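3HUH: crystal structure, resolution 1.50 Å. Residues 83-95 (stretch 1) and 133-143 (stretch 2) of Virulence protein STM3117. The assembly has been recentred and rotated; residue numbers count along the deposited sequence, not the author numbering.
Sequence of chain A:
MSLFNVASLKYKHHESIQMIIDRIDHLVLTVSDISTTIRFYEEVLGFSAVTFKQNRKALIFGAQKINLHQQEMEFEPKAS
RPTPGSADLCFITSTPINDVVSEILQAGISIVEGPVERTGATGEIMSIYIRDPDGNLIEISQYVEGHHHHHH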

# COMPACT_ATOMS: atom_id res chain seq x y z
N THR A 83 8.09 -10.40 -0.38
CA THR A 83 8.73 -10.60 0.90
C THR A 83 7.84 -10.35 2.11
O THR A 83 7.34 -9.24 2.32
N PRO A 84 7.62 -11.38 2.94
CA PRO A 84 6.78 -11.17 4.13
C PRO A 84 7.50 -10.19 5.05
O PRO A 84 8.72 -10.26 5.20
N GLY A 85 6.75 -9.26 5.65
CA GLY A 85 7.35 -8.29 6.55
C GLY A 85 8.02 -7.09 5.90
O GLY A 85 8.71 -6.33 6.58
N SER A 86 7.80 -6.91 4.60
CA SER A 86 8.40 -5.80 3.87
C SER A 86 7.48 -4.58 3.74
O SER A 86 7.89 -3.55 3.18
N ALA A 87 6.26 -4.69 4.24
CA ALA A 87 5.31 -3.58 4.15
C ALA A 87 5.40 -2.61 5.32
O ALA A 87 5.69 -3.01 6.46
N ASP A 88 5.15 -1.35 5.02
CA ASP A 88 5.18 -0.24 5.98
C ASP A 88 3.97 0.59 5.54
O ASP A 88 4.07 1.38 4.60
N LEU A 89 2.85 0.40 6.22
CA LEU A 89 1.58 1.03 5.86
C LEU A 89 0.95 1.88 6.95
O LEU A 89 1.03 1.56 8.13
N CYS A 90 0.28 2.96 6.54
CA CYS A 90 -0.39 3.83 7.49
C CYS A 90 -1.89 3.85 7.20
O CYS A 90 -2.31 4.12 6.07
N PHE A 91 -2.68 3.56 8.22
CA PHE A 91 -4.13 3.55 8.11
C PHE A 91 -4.72 4.67 8.95
O PHE A 91 -4.28 4.89 10.08
N ILE A 92 -5.69 5.38 8.40
CA ILE A 92 -6.33 6.45 9.16
C ILE A 92 -7.54 5.90 9.89
O ILE A 92 -8.34 5.14 9.32
N THR A 93 -7.66 6.27 11.16
CA THR A 93 -8.78 5.83 11.97
C THR A 93 -9.62 7.04 12.37
O THR A 93 -9.10 8.15 12.46
N SER A 94 -10.91 6.81 12.58
CA SER A 94 -11.82 7.87 13.00
C SER A 94 -12.06 7.73 14.50
O SER A 94 -12.77 8.53 15.12
N THR A 95 -11.46 6.69 15.08
CA THR A 95 -11.57 6.42 16.51
C THR A 95 -10.53 7.29 17.22
O THR A 95 -9.41 7.44 16.73
N PRO A 133 1.56 -10.17 12.04
CA PRO A 133 2.24 -11.47 12.20
C PRO A 133 3.53 -11.70 11.43
O PRO A 133 4.39 -12.48 11.88
N ASP A 134 3.68 -11.03 10.29
CA ASP A 134 4.87 -11.21 9.47
C ASP A 134 5.94 -10.14 9.70
O ASP A 134 7.00 -10.20 9.10
N GLY A 135 5.65 -9.18 10.56
CA GLY A 135 6.62 -8.14 10.83
C GLY A 135 6.39 -6.84 10.07
O GLY A 135 7.18 -5.90 10.18
N ASN A 136 5.32 -6.78 9.28
CA ASN A 136 5.02 -5.56 8.54
C ASN A 136 4.76 -4.47 9.58
O ASN A 136 4.18 -4.73 10.64
N LEU A 137 5.19 -3.25 9.28
CA LEU A 137 4.97 -2.14 10.20
C LEU A 137 3.62 -1.53 9.88
O LEU A 137 3.35 -1.15 8.73
N ILE A 138 2.76 -1.44 10.89
CA ILE A 138 1.44 -0.87 10.72
C ILE A 138 1.32 0.39 11.57
O ILE A 138 1.43 0.34 12.79
N GLU A 139 1.11 1.51 10.90
CA GLU A 139 0.97 2.81 11.54
C GLU A 139 -0.51 3.14 11.53
O GLU A 139 -1.12 3.27 10.47
N ILE A 140 -1.11 3.26 12.71
CA ILE A 140 -2.53 3.60 12.82
C ILE A 140 -2.56 5.05 13.28
O ILE A 140 -2.02 5.39 14.33
N SER A 141 -3.21 5.91 12.49
CA SER A 141 -3.21 7.33 12.80
C SER A 141 -4.54 8.08 12.71
O SER A 141 -5.44 7.69 11.98
N GLN A 142 -4.63 9.16 13.47
CA GLN A 142 -5.81 10.01 13.46
C GLN A 142 -5.34 11.42 13.13
O GLN A 142 -4.34 11.89 13.68
N TYR A 143 -6.04 12.09 12.22
CA TYR A 143 -5.66 13.45 11.85
C TYR A 143 -5.96 14.42 12.99
O TYR A 143 -7.02 14.24 13.64

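This contact is a pair of neighbouring parallel strands, 88-93 and 137-142, joined by a backbone hydrogen-bond ladder running from Leu-137 N to Ala-87 O (2.9 Å) through Thr-93 N to Ser-141 O (2.8 Å), so the side chains pack alongside one another on the two faces of the sheet.

One face is apolar. Leu-89 (m, t), Phe-91 (m), Ile-138 (m, m) and Ile-140 (m, t) lie here, all buried; Ile-138 CG2 meets the edge of the Phe-91 ring at CD2 (3.8 Å), and Ile-138 CD1 lies 4.4 Å from Leu-89 CD1. Branched and aromatic groups suit this buried surface.

The other face is mixed. Asp-88 (t) brings OD1 to 3.6 Å from Leu-137 CD2, while the small side chains of Cys-90 (t) and Ser-141 (m) place SG and OG 3.4 Å apart. Glu-139, extended (t, t), has OE1 3.7 Å from Cys-90 CB; its OE2 is hydrogen-bonded elsewhere in the structure. Ile-92 (m, m) reaches Tyr-143, CD1 to CE1 3.6 Å.

Water closes both ends: one donates to Asp-134 O (2.8 Å) and weakly to Pro-84 O (3.5 Å), another links Thr-93 O (2.9 Å) to Tyr-143 N (3.0 Å). Gly-85 suits its tight place because a CB would clash with Asp-134 O.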

# COMPACT_ATOMS: atom_id res chain seq x y z
CB THR A 83 9.96 -9.66 1.02
OG1 THR A 83 10.84 -9.86 -0.10
CG2 THR A 83 10.72 -9.91 2.32
CB PRO A 84 6.70 -12.57 4.74
CG PRO A 84 6.77 -13.47 3.54
CD PRO A 84 7.89 -12.81 2.73
CB SER A 86 8.83 -6.26 2.48
OG SER A 86 7.72 -6.65 1.69
CB ALA A 87 3.89 -4.12 4.03
CB ASP A 88 6.48 0.54 5.79
CG ASP A 88 6.70 1.58 6.86
OD1 ASP A 88 5.70 2.08 7.43
OD2 ASP A 88 7.87 1.92 7.11
CB LEU A 89 0.56 -0.05 5.49
CG LEU A 89 1.04 -1.25 4.67
CD1 LEU A 89 -0.07 -2.28 4.58
CD2 LEU A 89 1.48 -0.80 3.29
CB CYS A 90 0.15 5.25 7.42
SG CYS A 90 -0.77 6.41 8.47
CB PHE A 91 -4.69 2.22 8.61
CG PHE A 91 -4.29 1.04 7.78
CD1 PHE A 91 -4.90 0.80 6.55
CD2 PHE A 91 -3.29 0.17 8.21
CE1 PHE A 91 -4.51 -0.29 5.77
CE2 PHE A 91 -2.90 -0.92 7.44
CZ PHE A 91 -3.51 -1.15 6.21
CB ILE A 92 -6.83 7.60 8.25
CG1 ILE A 92 -5.65 8.23 7.50
CG2 ILE A 92 -7.56 8.65 9.10
CD1 ILE A 92 -4.55 8.76 8.40
CB THR A 93 -8.32 5.12 13.26
OG1 THR A 93 -9.46 4.67 14.00
CG2 THR A 93 -7.51 6.07 14.14
CB SER A 94 -13.15 7.78 12.23
OG SER A 94 -13.70 6.48 12.30
CB THR A 95 -11.28 4.93 16.79
OG1 THR A 95 -12.23 4.12 16.09
CG2 THR A 95 -11.35 4.62 18.28
CB PRO A 133 1.16 -12.47 11.83
CG PRO A 133 -0.08 -11.80 12.32
CD PRO A 133 0.12 -10.38 11.83
CB ASP A 134 4.48 -11.26 7.99
CG ASP A 134 3.69 -12.52 7.64
OD1 ASP A 134 4.32 -13.53 7.28
OD2 ASP A 134 2.45 -12.49 7.76
CB ASN A 136 3.77 -5.73 7.68
CG ASN A 136 3.95 -6.77 6.57
OD1 ASN A 136 3.11 -7.64 6.38
ND2 ASN A 136 5.05 -6.66 5.84
CB LEU A 137 6.07 -1.09 10.06
CG LEU A 137 5.98 0.08 11.04
CD1 LEU A 137 6.18 -0.40 12.47
CD2 LEU A 137 7.01 1.13 10.67
CB ILE A 138 0.34 -1.87 11.13
CG1 ILE A 138 0.50 -3.18 10.35
CG2 ILE A 138 -1.03 -1.25 10.89
CD1 ILE A 138 0.48 -3.03 8.84
CB GLU A 139 1.77 3.85 10.73
CG GLU A 139 1.80 5.26 11.33
CD GLU A 139 2.54 6.27 10.45
OE1 GLU A 139 3.16 5.85 9.44
OE2 GLU A 139 2.51 7.48 10.76
CB ILE A 140 -3.26 2.69 13.82
CG1 ILE A 140 -3.12 1.23 13.38
CG2 ILE A 140 -4.73 3.06 13.88
CD1 ILE A 140 -3.55 0.21 14.41
CB SER A 141 -2.21 8.02 11.87
OG SER A 141 -1.03 7.24 11.72
CB GLN A 142 -6.50 10.02 14.83
CG GLN A 142 -7.63 11.03 14.93
CD GLN A 142 -8.27 11.06 16.30
OE1 GLN A 142 -7.59 10.96 17.32
NE2 GLN A 142 -9.59 11.22 16.33
CB TYR A 143 -6.40 13.90 10.59
CG TYR A 143 -5.63 13.64 9.32
CD1 TYR A 143 -5.77 12.43 8.63
CD2 TYR A 143 -4.72 14.57 8.84
CE1 TYR A 143 -5.01 12.17 7.49
CE2 TYR A 143 -3.95 14.32 7.71
CZ TYR A 143 -4.10 13.11 7.04
OH TYR A 143 -3.34 12.87 5.93
O HOH W 1 8.74 -12.14 8.10
O HOH W 2 -8.59 10.78 11.45